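Putative oxidoreductase yhhX (Escherichia coli K-12, PDB 3F4L) probably works as an NADP-dependent dehydrogenase of the Gfo/Idh/MocA family, with scyllo-inositol as its likely substrate. Local coordinates at residues R16-Y21 with T120-R125; L111-G116 with V317-V322; L305-T308 with G312-N315. All coordinates share one frame; numbering follows the deposited sequence.

Contact 1 of 3, residues R16-Y21 with T120-R125; sequences RYHLPY and TPYQNR
Tyr122, just after strand 119-121 at the edge of the Rossmann sheet, reaches to helix 12-22, the helix that follows the first strand, and meets Tyr17 and His18 there. At Thr120, OG1 bonds to Pro121 O in the carbonyl plane while the backbone of Thr120 pairs with strand 91-94. The side chain of Tyr122 extends with CG anti to the backbone N (chi1 -180°), which carries the phenol to the helix. There OH donates to Tyr17 O at 2.6 Å, arriving above the carbonyl plane rather than on a lone pair. The bond falls in the wider pi-type turn at residues 16-18. His18 lies against one face of the phenol, its CE1 3.2 Å above the centre of the Tyr122 ring, the two planes inclined at 31° and the centroids 4.1 Å apart. Both imidazole nitrogens are bonded elsewhere, ND1 to Tyr302 OH and NE2 to Glu95 OE1, and these two partners fix how the ring is turned over the phenol. Beyond Gln123 the chain folds back at Asn124, whose CB sits 3.7 Å above the opposite face of Tyr122, toward the rim.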
ATOM      1  N   ARG A  16     -32.367  -7.814   1.165  1.00 26.60           N
ATOM      2  CA  ARG A  16     -31.309  -8.069   0.195  1.00 27.57           C
ATOM      3  C   ARG A  16     -30.224  -9.026   0.661  1.00 26.59           C
ATOM      4  O   ARG A  16     -29.796  -9.904  -0.094  1.00 27.60           O
ATOM      5  CB  ARG A  16     -30.651  -6.757  -0.238  1.00 28.67           C
ATOM      6  CG  ARG A  16     -29.455  -6.959  -1.161  1.00 33.12           C
ATOM      7  CD  ARG A  16     -29.024  -5.645  -1.782  1.00 35.72           C
ATOM      8  NE  ARG A  16     -30.118  -5.042  -2.539  1.00 39.04           N
ATOM      9  CZ  ARG A  16     -30.126  -3.789  -2.982  1.00 40.72           C
ATOM     10  NH1 ARG A  16     -29.092  -2.989  -2.745  1.00 40.61           N
ATOM     11  NH2 ARG A  16     -31.171  -3.336  -3.658  1.00 42.81           N
ATOM     12  N   TYR A  17     -29.781  -8.871   1.901  1.00 24.52           N
ATOM     13  CA  TYR A  17     -28.709  -9.719   2.393  1.00 24.42           C
ATOM     14  C   TYR A  17     -29.081 -10.867   3.317  1.00 23.05           C
ATOM     15  O   TYR A  17     -28.233 -11.700   3.626  1.00 24.14           O
ATOM     16  CB  TYR A  17     -27.643  -8.850   3.045  1.00 26.01           C
ATOM     17  CG  TYR A  17     -27.059  -7.841   2.085  1.00 28.98           C
ATOM     18  CD1 TYR A  17     -26.235  -8.247   1.035  1.00 30.91           C
ATOM     19  CD2 TYR A  17     -27.330  -6.481   2.223  1.00 28.86           C
ATOM     20  CE1 TYR A  17     -25.691  -7.320   0.149  1.00 32.47           C
ATOM     21  CE2 TYR A  17     -26.792  -5.546   1.343  1.00 30.35           C
ATOM     22  CZ  TYR A  17     -25.973  -5.973   0.311  1.00 32.32           C
ATOM     23  OH  TYR A  17     -25.432  -5.055  -0.558  1.00 37.11           O
ATOM     24  N   HIS A  18     -30.332 -10.929   3.752  1.00 20.79           N
ATOM     25  CA  HIS A  18     -30.756 -12.013   4.626  1.00 19.25           C
ATOM     26  C   HIS A  18     -31.813 -12.929   4.020  1.00 18.34           C
ATOM     27  O   HIS A  18     -31.571 -14.115   3.806  1.00 18.91           O
ATOM     28  CB  HIS A  18     -31.281 -11.443   5.947  1.00 18.38           C
ATOM     29  CG  HIS A  18     -30.220 -10.803   6.786  1.00 20.63           C
ATOM     30  ND1 HIS A  18     -29.413 -11.522   7.641  1.00 15.14           N
ATOM     31  CD2 HIS A  18     -29.821  -9.512   6.891  1.00 18.59           C
ATOM     32  CE1 HIS A  18     -28.567 -10.702   8.241  1.00 18.75           C
ATOM     33  NE2 HIS A  18     -28.793  -9.474   7.803  1.00 17.30           N
ATOM     34  N   LEU A  19     -32.987 -12.375   3.736  1.00 16.41           N
ATOM     35  CA  LEU A  19     -34.089 -13.168   3.209  1.00 16.08           C
ATOM     36  C   LEU A  19     -33.806 -14.002   1.963  1.00 17.77           C
ATOM     37  O   LEU A  19     -34.215 -15.164   1.892  1.00 15.49           O
ATOM     38  CB  LEU A  19     -35.316 -12.262   3.005  1.00 17.43           C
ATOM     39  CG  LEU A  19     -36.371 -12.264   4.134  1.00 21.88           C
ATOM     40  CD1 LEU A  19     -35.740 -12.622   5.474  1.00 21.12           C
ATOM     41  CD2 LEU A  19     -37.066 -10.920   4.210  1.00 18.67           C
ATOM     42  N   PRO A  20     -33.091 -13.439   0.973  1.00 16.77           N
ATOM     43  CA  PRO A  20     -32.819 -14.242  -0.226  1.00 16.10           C
ATOM     44  C   PRO A  20     -32.140 -15.569   0.115  1.00 16.03           C
ATOM     45  O   PRO A  20     -32.382 -16.593  -0.526  1.00 16.10           O
ATOM     46  CB  PRO A  20     -31.910 -13.331  -1.059  1.00 15.33           C
ATOM     47  CG  PRO A  20     -32.374 -11.948  -0.675  1.00 15.16           C
ATOM     48  CD  PRO A  20     -32.537 -12.078   0.838  1.00 15.58           C
ATOM     49  N   TYR A  21     -31.296 -15.538   1.138  1.00 14.26           N
ATOM     50  CA  TYR A  21     -30.547 -16.711   1.572  1.00 14.42           C
ATOM     51  C   TYR A  21     -31.323 -17.606   2.537  1.00 16.45           C
ATOM     52  O   TYR A  21     -31.261 -18.837   2.451  1.00 15.81           O
ATOM     53  CB  TYR A  21     -29.239 -16.251   2.226  1.00 15.43           C
ATOM     54  CG  TYR A  21     -28.314 -15.552   1.262  1.00 13.68           C
ATOM     55  CD1 TYR A  21     -27.512 -16.284   0.376  1.00 16.02           C
ATOM     56  CD2 TYR A  21     -28.276 -14.164   1.190  1.00 13.41           C
ATOM     57  CE1 TYR A  21     -26.706 -15.654  -0.545  1.00 10.30           C
ATOM     58  CE2 TYR A  21     -27.468 -13.514   0.262  1.00 12.37           C
ATOM     59  CZ  TYR A  21     -26.687 -14.265  -0.601  1.00 14.56           C
ATOM     60  OH  TYR A  21     -25.894 -13.621  -1.510  1.00 14.82           O
ATOM     61  N   THR A 120     -23.905 -12.836  18.211  1.00 19.60           N
ATOM     62  CA  THR A 120     -22.804 -12.649  17.272  1.00 20.56           C
ATOM     63  C   THR A 120     -23.128 -11.660  16.168  1.00 18.95           C
ATOM     64  O   THR A 120     -24.292 -11.432  15.852  1.00 19.56           O
ATOM     65  CB  THR A 120     -22.443 -14.006  16.607  1.00 22.28           C
ATOM     66  OG1 THR A 120     -21.390 -13.819  15.654  1.00 24.63           O
ATOM     67  CG2 THR A 120     -23.658 -14.586  15.877  1.00 20.91           C
ATOM     68  N   PRO A 121     -22.095 -11.034  15.584  1.00 19.03           N
ATOM     69  CA  PRO A 121     -22.330 -10.080  14.498  1.00 20.30           C
ATOM     70  C   PRO A 121     -22.532 -10.880  13.204  1.00 19.60           C
ATOM     71  O   PRO A 121     -22.275 -12.083  13.169  1.00 21.35           O
ATOM     72  CB  PRO A 121     -21.044  -9.259  14.479  1.00 20.53           C
ATOM     73  CG  PRO A 121     -20.004 -10.284  14.853  1.00 22.02           C
ATOM     74  CD  PRO A 121     -20.681 -11.017  16.007  1.00 20.80           C
ATOM     75  N   TYR A 122     -22.999 -10.209  12.156  1.00 19.29           N
ATOM     76  CA  TYR A 122     -23.242 -10.828  10.854  1.00 20.09           C
ATOM     77  C   TYR A 122     -22.048 -10.482   9.965  1.00 19.36           C
ATOM     78  O   TYR A 122     -22.014  -9.415   9.364  1.00 22.85           O
ATOM     79  CB  TYR A 122     -24.540 -10.252  10.254  1.00 20.01           C
ATOM     80  CG  TYR A 122     -24.959 -10.784   8.894  1.00 17.28           C
ATOM     81  CD1 TYR A 122     -25.165 -12.150   8.680  1.00 18.15           C
ATOM     82  CD2 TYR A 122     -25.199  -9.916   7.838  1.00 19.04           C
ATOM     83  CE1 TYR A 122     -25.603 -12.629   7.444  1.00 16.38           C
ATOM     84  CE2 TYR A 122     -25.634 -10.384   6.598  1.00 19.91           C
ATOM     85  CZ  TYR A 122     -25.833 -11.737   6.414  1.00 20.32           C
ATOM     86  OH  TYR A 122     -26.260 -12.195   5.196  1.00 22.43           O
ATOM     87  N   GLN A 123     -21.059 -11.371   9.905  1.00 16.91           N
ATOM     88  CA  GLN A 123     -19.875 -11.127   9.080  1.00 16.51           C
ATOM     89  C   GLN A 123     -19.954 -11.999   7.837  1.00 15.51           C
ATOM     90  O   GLN A 123     -19.167 -12.919   7.657  1.00 15.08           O
ATOM     91  CB  GLN A 123     -18.597 -11.443   9.869  1.00 16.16           C
ATOM     92  CG  GLN A 123     -18.432 -10.598  11.132  1.00 17.73           C
ATOM     93  CD  GLN A 123     -18.330  -9.104  10.844  1.00 22.45           C
ATOM     94  OE1 GLN A 123     -18.219  -8.688   9.690  1.00 23.33           O
ATOM     95  NE2 GLN A 123     -18.348  -8.293  11.897  1.00 18.70           N
ATOM     96  N   ASN A 124     -20.909 -11.683   6.972  1.00 15.67           N
ATOM     97  CA  ASN A 124     -21.123 -12.449   5.754  1.00 16.28           C
ATOM     98  C   ASN A 124     -19.963 -12.390   4.763  1.00 16.10           C
ATOM     99  O   ASN A 124     -19.807 -13.293   3.948  1.00 15.70           O
ATOM    100  CB  ASN A 124     -22.424 -11.994   5.068  1.00 14.89           C
ATOM    101  CG  ASN A 124     -22.417 -10.511   4.693  1.00 16.82           C
ATOM    102  OD1 ASN A 124     -22.131  -9.649   5.515  1.00 19.85           O
ATOM    103  ND2 ASN A 124     -22.751 -10.216   3.441  1.00 18.14           N
ATOM    104  N   ARG A 125     -19.137 -11.350   4.826  1.00 15.27           N
ATOM    105  CA  ARG A 125     -18.035 -11.256   3.870  1.00 16.87           C
ATOM    106  C   ARG A 125     -16.923 -12.270   4.133  1.00 16.52           C
ATOM    107  O   ARG A 125     -15.900 -12.304   3.434  1.00 16.18           O
ATOM    108  CB  ARG A 125     -17.489  -9.819   3.815  1.00 19.15           C
ATOM    109  CG  ARG A 125     -18.587  -8.788   3.478  1.00 23.02           C
ATOM    110  CD  ARG A 125     -18.072  -7.571   2.701  1.00 25.83           C
ATOM    111  NE  ARG A 125     -17.854  -7.915   1.302  1.00 29.38           N
ATOM    112  CZ  ARG A 125     -18.549  -7.428   0.278  1.00 26.86           C
ATOM    113  NH1 ARG A 125     -19.519  -6.546   0.471  1.00 25.94           N
ATOM    114  NH2 ARG A 125     -18.291  -7.856  -0.942  1.00 28.25           N
TER

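Contact 2 of 3, residues L111-G116 with V317-V322; sequences LAKSKG and VKESEV
Lys113 and Glu319 face each other across the gap between two helices, forming a long salt bridge in which NZ of Lys113 stands 4.0 Å from OE2 of Glu319. No hydrogen bond accompanies it, so the attraction is mainly one of charge at a distance and is probably weak at this surface position. The other carboxylate oxygen, OE1 of Glu319, lies 4.0 Å from CD of Lys113, and the two side chains cross at about a right angle. Glu319 reaches out with CG anti to its backbone N (chi1 -174°) and the chain extended beyond, whereas the lysine bends at chi3 (-70°), near its end. Behind the lysine, helix 102-115 finishes in a Schellman motif, in which Gly116, at positive phi, bonds through its N to Lys113 O at 3.1 Å. Within the same last turn, the side chain of Ser114 bonds through OG to Leu111 O at 2.6 Å. Behind the glutamate, helix 319-331 is just beginning. Lys318 occupies the N-cap position, and its backbone N donates to Glu321 OE1 at 2.8 Å, an oxygen that also receives a salt bridge from Arg126. Phe109 of helix 102-115 touches Glu319 and Val322. Leu111 and Ala112 lie on helix 78-87, while Val317 and Val322 rest on strand 119-121, the edge strand of the parallel sheet.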
ATOM      1  N   LEU A 111     -23.750 -11.336  29.135  1.00 27.39           N
ATOM      2  CA  LEU A 111     -25.152 -11.699  29.281  1.00 27.64           C
ATOM      3  C   LEU A 111     -25.452 -13.009  28.549  1.00 28.12           C
ATOM      4  O   LEU A 111     -26.058 -13.921  29.112  1.00 28.69           O
ATOM      5  CB  LEU A 111     -26.041 -10.587  28.722  1.00 27.72           C
ATOM      6  CG  LEU A 111     -27.542 -10.886  28.664  1.00 30.03           C
ATOM      7  CD1 LEU A 111     -28.043 -11.287  30.049  1.00 31.96           C
ATOM      8  CD2 LEU A 111     -28.291  -9.662  28.157  1.00 30.37           C
ATOM      9  N   ALA A 112     -25.027 -13.103  27.291  1.00 28.66           N
ATOM     10  CA  ALA A 112     -25.267 -14.312  26.505  1.00 28.11           C
ATOM     11  C   ALA A 112     -24.689 -15.546  27.191  1.00 29.05           C
ATOM     12  O   ALA A 112     -25.346 -16.586  27.288  1.00 27.11           O
ATOM     13  CB  ALA A 112     -24.660 -14.161  25.108  1.00 26.68           C
ATOM     14  N   LYS A 113     -23.451 -15.425  27.657  1.00 29.82           N
ATOM     15  CA  LYS A 113     -22.769 -16.523  28.335  1.00 33.32           C
ATOM     16  C   LYS A 113     -23.545 -17.024  29.554  1.00 33.77           C
ATOM     17  O   LYS A 113     -23.705 -18.231  29.743  1.00 33.50           O
ATOM     18  CB  LYS A 113     -21.363 -16.085  28.763  1.00 34.57           C
ATOM     19  CG  LYS A 113     -20.397 -15.879  27.604  1.00 38.99           C
ATOM     20  CD  LYS A 113     -19.061 -15.286  28.056  1.00 43.02           C
ATOM     21  CE  LYS A 113     -19.214 -13.832  28.492  1.00 44.55           C
ATOM     22  NZ  LYS A 113     -17.931 -13.185  28.882  1.00 45.87           N
ATOM     23  N   SER A 114     -24.036 -16.096  30.369  1.00 35.27           N
ATOM     24  CA  SER A 114     -24.779 -16.452  31.576  1.00 36.39           C
ATOM     25  C   SER A 114     -26.082 -17.180  31.276  1.00 37.13           C
ATOM     26  O   SER A 114     -26.638 -17.853  32.145  1.00 38.23           O
ATOM     27  CB  SER A 114     -25.079 -15.199  32.395  1.00 37.18           C
ATOM     28  OG  SER A 114     -25.998 -14.363  31.715  1.00 38.31           O
ATOM     29  N   LYS A 115     -26.577 -17.042  30.050  1.00 37.92           N
ATOM     30  CA  LYS A 115     -27.818 -17.700  29.664  1.00 35.89           C
ATOM     31  C   LYS A 115     -27.580 -18.898  28.765  1.00 34.73           C
ATOM     32  O   LYS A 115     -28.510 -19.628  28.436  1.00 36.50           O
ATOM     33  CB  LYS A 115     -28.748 -16.711  28.957  1.00 36.39           C
ATOM     34  CG  LYS A 115     -29.498 -15.805  29.901  1.00 38.80           C
ATOM     35  CD  LYS A 115     -30.341 -14.799  29.143  1.00 40.49           C
ATOM     36  CE  LYS A 115     -31.403 -14.203  30.051  1.00 41.17           C
ATOM     37  NZ  LYS A 115     -30.810 -13.628  31.290  1.00 42.73           N
ATOM     38  N   GLY A 116     -26.331 -19.109  28.372  1.00 33.68           N
ATOM     39  CA  GLY A 116     -26.034 -20.227  27.496  1.00 30.65           C
ATOM     40  C   GLY A 116     -26.520 -19.936  26.087  1.00 29.81           C
ATOM     41  O   GLY A 116     -26.798 -20.847  25.306  1.00 28.55           O
ATOM     42  N   VAL A 317     -17.911 -16.903  14.310  1.00 17.23           N
ATOM     43  CA  VAL A 317     -17.109 -15.740  14.672  1.00 16.78           C
ATOM     44  C   VAL A 317     -16.711 -15.859  16.147  1.00 19.70           C
ATOM     45  O   VAL A 317     -17.568 -16.078  17.011  1.00 20.97           O
ATOM     46  CB  VAL A 317     -17.894 -14.417  14.487  1.00 14.76           C
ATOM     47  CG1 VAL A 317     -17.052 -13.237  14.959  1.00 12.60           C
ATOM     48  CG2 VAL A 317     -18.267 -14.225  13.022  1.00 13.97           C
ATOM     49  N   LYS A 318     -15.426 -15.709  16.444  1.00 17.55           N
ATOM     50  CA  LYS A 318     -14.982 -15.794  17.827  1.00 20.53           C
ATOM     51  C   LYS A 318     -15.182 -14.452  18.531  1.00 20.75           C
ATOM     52  O   LYS A 318     -15.034 -13.386  17.918  1.00 19.15           O
ATOM     53  CB  LYS A 318     -13.503 -16.192  17.900  1.00 23.21           C
ATOM     54  CG  LYS A 318     -13.159 -17.463  17.132  1.00 25.42           C
ATOM     55  CD  LYS A 318     -11.787 -18.007  17.520  1.00 29.36           C
ATOM     56  CE  LYS A 318     -10.677 -17.005  17.268  1.00 30.31           C
ATOM     57  NZ  LYS A 318      -9.365 -17.541  17.720  1.00 33.25           N
ATOM     58  N   GLU A 319     -15.512 -14.518  19.820  1.00 19.69           N
ATOM     59  CA  GLU A 319     -15.729 -13.324  20.639  1.00 21.02           C
ATOM     60  C   GLU A 319     -14.531 -12.374  20.547  1.00 17.64           C
ATOM     61  O   GLU A 319     -14.699 -11.168  20.364  1.00 15.09           O
ATOM     62  CB  GLU A 319     -15.968 -13.739  22.106  1.00 23.23           C
ATOM     63  CG  GLU A 319     -16.361 -12.605  23.064  1.00 30.91           C
ATOM     64  CD  GLU A 319     -16.581 -13.097  24.507  1.00 35.24           C
ATOM     65  OE1 GLU A 319     -17.303 -14.106  24.684  1.00 36.93           O
ATOM     66  OE2 GLU A 319     -16.046 -12.473  25.458  1.00 33.76           O
ATOM     67  N   SER A 320     -13.324 -12.924  20.667  1.00 16.00           N
ATOM     68  CA  SER A 320     -12.109 -12.116  20.610  1.00 17.22           C
ATOM     69  C   SER A 320     -11.955 -11.362  19.293  1.00 16.50           C
ATOM     70  O   SER A 320     -11.420 -10.261  19.269  1.00 17.14           O
ATOM     71  CB  SER A 320     -10.867 -12.985  20.846  1.00 17.47           C
ATOM     72  OG  SER A 320     -10.704 -13.964  19.834  1.00 19.95           O
ATOM     73  N   GLU A 321     -12.415 -11.952  18.198  1.00 16.58           N
ATOM     74  CA  GLU A 321     -12.318 -11.292  16.898  1.00 18.03           C
ATOM     75  C   GLU A 321     -13.240 -10.075  16.868  1.00 17.23           C
ATOM     76  O   GLU A 321     -12.909  -9.035  16.303  1.00 18.24           O
ATOM     77  CB  GLU A 321     -12.699 -12.270  15.780  1.00 17.67           C
ATOM     78  CG  GLU A 321     -11.830 -13.523  15.778  1.00 19.76           C
ATOM     79  CD  GLU A 321     -12.231 -14.540  14.723  1.00 22.39           C
ATOM     80  OE1 GLU A 321     -13.421 -14.902  14.643  1.00 23.51           O
ATOM     81  OE2 GLU A 321     -11.346 -14.993  13.974  1.00 26.54           O
ATOM     82  N   VAL A 322     -14.402 -10.204  17.491  1.00 18.03           N
ATOM     83  CA  VAL A 322     -15.353  -9.105  17.517  1.00 18.41           C
ATOM     84  C   VAL A 322     -14.805  -7.955  18.351  1.00 17.23           C
ATOM     85  O   VAL A 322     -14.852  -6.806  17.932  1.00 16.77           O
ATOM     86  CB  VAL A 322     -16.714  -9.564  18.092  1.00 19.49           C
ATOM     87  CG1 VAL A 322     -17.695  -8.413  18.105  1.00 18.90           C
ATOM     88  CG2 VAL A 322     -17.255 -10.706  17.260  1.00 18.77           C
TER

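Contact 3 of 3, residues L305-T308 with G312-N315; sequences LYQT and GAPN
The backbone turns back on the last turns of helix 300-311, with Gly312 at positive phi (67°) and two weak bonds returning to the helix, from Gly312 N to Thr308 O at 2.9 Å and from Ala313 N to Gln307 O at 3.4 Å. Beside the second of these, the CB atoms of Gln307 and Ala313 meet at 3.8 Å. Thr308 carries the polar part of the contact. Its OG1, placed beside the backbone N by a chi1 of -74°, donates to Ala313 O at 2.8 Å from well above the carbonyl plane, with a weak second bond to Ala304 O. These bonds close the C-terminal end of the helix, and residues 313-315 then run on as an irregular linker toward helix 319-331. A water donates to Thr308 OG1 at 3.0 Å and to Asn315 OD1 at 2.7 Å, bridging the two side chains. A valine at Thr308 would lack the hydroxyl and is likely to leave Ala313 O without that donor and the water held by Asn315 alone of these two side chains. The amide's other end, ND2, bonds to Val317 O and Thr120 OG1, which fixes its rotation. Leu305 runs alongside Asn315, its CD1 4.0 Å from OD1.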
ATOM      1  N   LEU A 305     -24.960 -20.953  12.162  1.00 16.20           N
ATOM      2  CA  LEU A 305     -25.848 -20.725  13.304  1.00 17.19           C
ATOM      3  C   LEU A 305     -26.679 -21.986  13.550  1.00 16.39           C
ATOM      4  O   LEU A 305     -26.973 -22.335  14.695  1.00 17.99           O
ATOM      5  CB  LEU A 305     -26.758 -19.527  13.030  1.00 17.21           C
ATOM      6  CG  LEU A 305     -26.242 -18.154  13.473  1.00 20.56           C
ATOM      7  CD1 LEU A 305     -24.772 -18.026  13.203  1.00 21.53           C
ATOM      8  CD2 LEU A 305     -27.010 -17.065  12.738  1.00 22.28           C
ATOM      9  N   TYR A 306     -27.048 -22.675  12.478  1.00 17.23           N
ATOM     10  CA  TYR A 306     -27.813 -23.905  12.604  1.00 21.15           C
ATOM     11  C   TYR A 306     -27.021 -24.907  13.458  1.00 22.95           C
ATOM     12  O   TYR A 306     -27.519 -25.413  14.458  1.00 22.11           O
ATOM     13  CB  TYR A 306     -28.064 -24.523  11.230  1.00 22.04           C
ATOM     14  CG  TYR A 306     -28.996 -25.707  11.283  1.00 25.16           C
ATOM     15  CD1 TYR A 306     -30.370 -25.523  11.408  1.00 25.10           C
ATOM     16  CD2 TYR A 306     -28.503 -27.009  11.278  1.00 24.33           C
ATOM     17  CE1 TYR A 306     -31.233 -26.606  11.534  1.00 26.17           C
ATOM     18  CE2 TYR A 306     -29.360 -28.101  11.403  1.00 27.35           C
ATOM     19  CZ  TYR A 306     -30.725 -27.888  11.531  1.00 27.59           C
ATOM     20  OH  TYR A 306     -31.589 -28.957  11.665  1.00 29.15           O
ATOM     21  N   GLN A 307     -25.783 -25.179  13.046  1.00 23.94           N
ATOM     22  CA  GLN A 307     -24.930 -26.123  13.759  1.00 24.48           C
ATOM     23  C   GLN A 307     -24.693 -25.675  15.190  1.00 24.26           C
ATOM     24  O   GLN A 307     -24.808 -26.471  16.125  1.00 23.07           O
ATOM     25  CB  GLN A 307     -23.590 -26.285  13.040  1.00 27.12           C
ATOM     26  CG  GLN A 307     -23.706 -26.867  11.639  1.00 34.85           C
ATOM     27  CD  GLN A 307     -22.364 -27.329  11.096  1.00 40.58           C
ATOM     28  OE1 GLN A 307     -22.256 -27.774   9.947  1.00 43.69           O
ATOM     29  NE2 GLN A 307     -21.326 -27.233  11.929  1.00 42.30           N
ATOM     30  N   THR A 308     -24.358 -24.403  15.365  1.00 21.30           N
ATOM     31  CA  THR A 308     -24.123 -23.877  16.702  1.00 20.69           C
ATOM     32  C   THR A 308     -25.327 -24.088  17.614  1.00 21.81           C
ATOM     33  O   THR A 308     -25.192 -24.618  18.712  1.00 23.92           O
ATOM     34  CB  THR A 308     -23.809 -22.382  16.665  1.00 17.02           C
ATOM     35  OG1 THR A 308     -22.478 -22.195  16.168  1.00 14.52           O
ATOM     36  CG2 THR A 308     -23.927 -21.771  18.065  1.00 17.70           C
ATOM     37  N   GLY A 312     -24.452 -27.434  19.157  1.00 29.82           N
ATOM     38  CA  GLY A 312     -23.465 -26.836  20.038  1.00 29.25           C
ATOM     39  C   GLY A 312     -22.110 -26.593  19.400  1.00 28.38           C
ATOM     40  O   GLY A 312     -21.103 -26.485  20.099  1.00 28.90           O
ATOM     41  N   ALA A 313     -22.072 -26.509  18.077  1.00 26.42           N
ATOM     42  CA  ALA A 313     -20.818 -26.250  17.376  1.00 25.04           C
ATOM     43  C   ALA A 313     -20.354 -24.837  17.709  1.00 23.69           C
ATOM     44  O   ALA A 313     -21.164 -23.955  17.974  1.00 22.33           O
ATOM     45  CB  ALA A 313     -21.020 -26.386  15.870  1.00 25.00           C
ATOM     46  N   PRO A 314     -19.035 -24.609  17.723  1.00 24.96           N
ATOM     47  CA  PRO A 314     -18.546 -23.261  18.031  1.00 24.35           C
ATOM     48  C   PRO A 314     -19.098 -22.255  17.022  1.00 24.54           C
ATOM     49  O   PRO A 314     -19.316 -22.596  15.861  1.00 24.66           O
ATOM     50  CB  PRO A 314     -17.024 -23.410  17.942  1.00 23.61           C
ATOM     51  CG  PRO A 314     -16.828 -24.630  17.085  1.00 24.55           C
ATOM     52  CD  PRO A 314     -17.914 -25.547  17.562  1.00 24.69           C
ATOM     53  N   ASN A 315     -19.329 -21.024  17.471  1.00 23.84           N
ATOM     54  CA  ASN A 315     -19.865 -19.981  16.596  1.00 21.36           C
ATOM     55  C   ASN A 315     -18.833 -19.664  15.513  1.00 21.83           C
ATOM     56  O   ASN A 315     -17.629 -19.733  15.769  1.00 21.35           O
ATOM     57  CB  ASN A 315     -20.177 -18.734  17.422  1.00 21.37           C
ATOM     58  CG  ASN A 315     -20.952 -17.692  16.639  1.00 21.61           C
ATOM     59  OD1 ASN A 315     -22.040 -17.965  16.128  1.00 19.42           O
ATOM     60  ND2 ASN A 315     -20.396 -16.489  16.542  1.00 20.93           N
TER
HETATM   61  O   HOH W   1     -22.285 -19.850  14.245  1.00 19.47           O

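In the fold
From the N terminus, contact 1 closes the first long loop, bringing helix 12-22 up to the end of strand 119-121 with most of the Rossmann sheet between its segments. Contact 2 opens inside that loop, on helix 102-115, and closes only at 317-322, so the two cross along the chain; contact 2 alone of these two joins the Rossmann part to the C-terminal alpha/beta part. The 317-322 segment also packs on strand 119-121. Contact 3 is a short turn after helix 300-311, nested within the loop of contact 2 and in series with contact 1. A side-chain bond from contact 3 reaches the same edge strand.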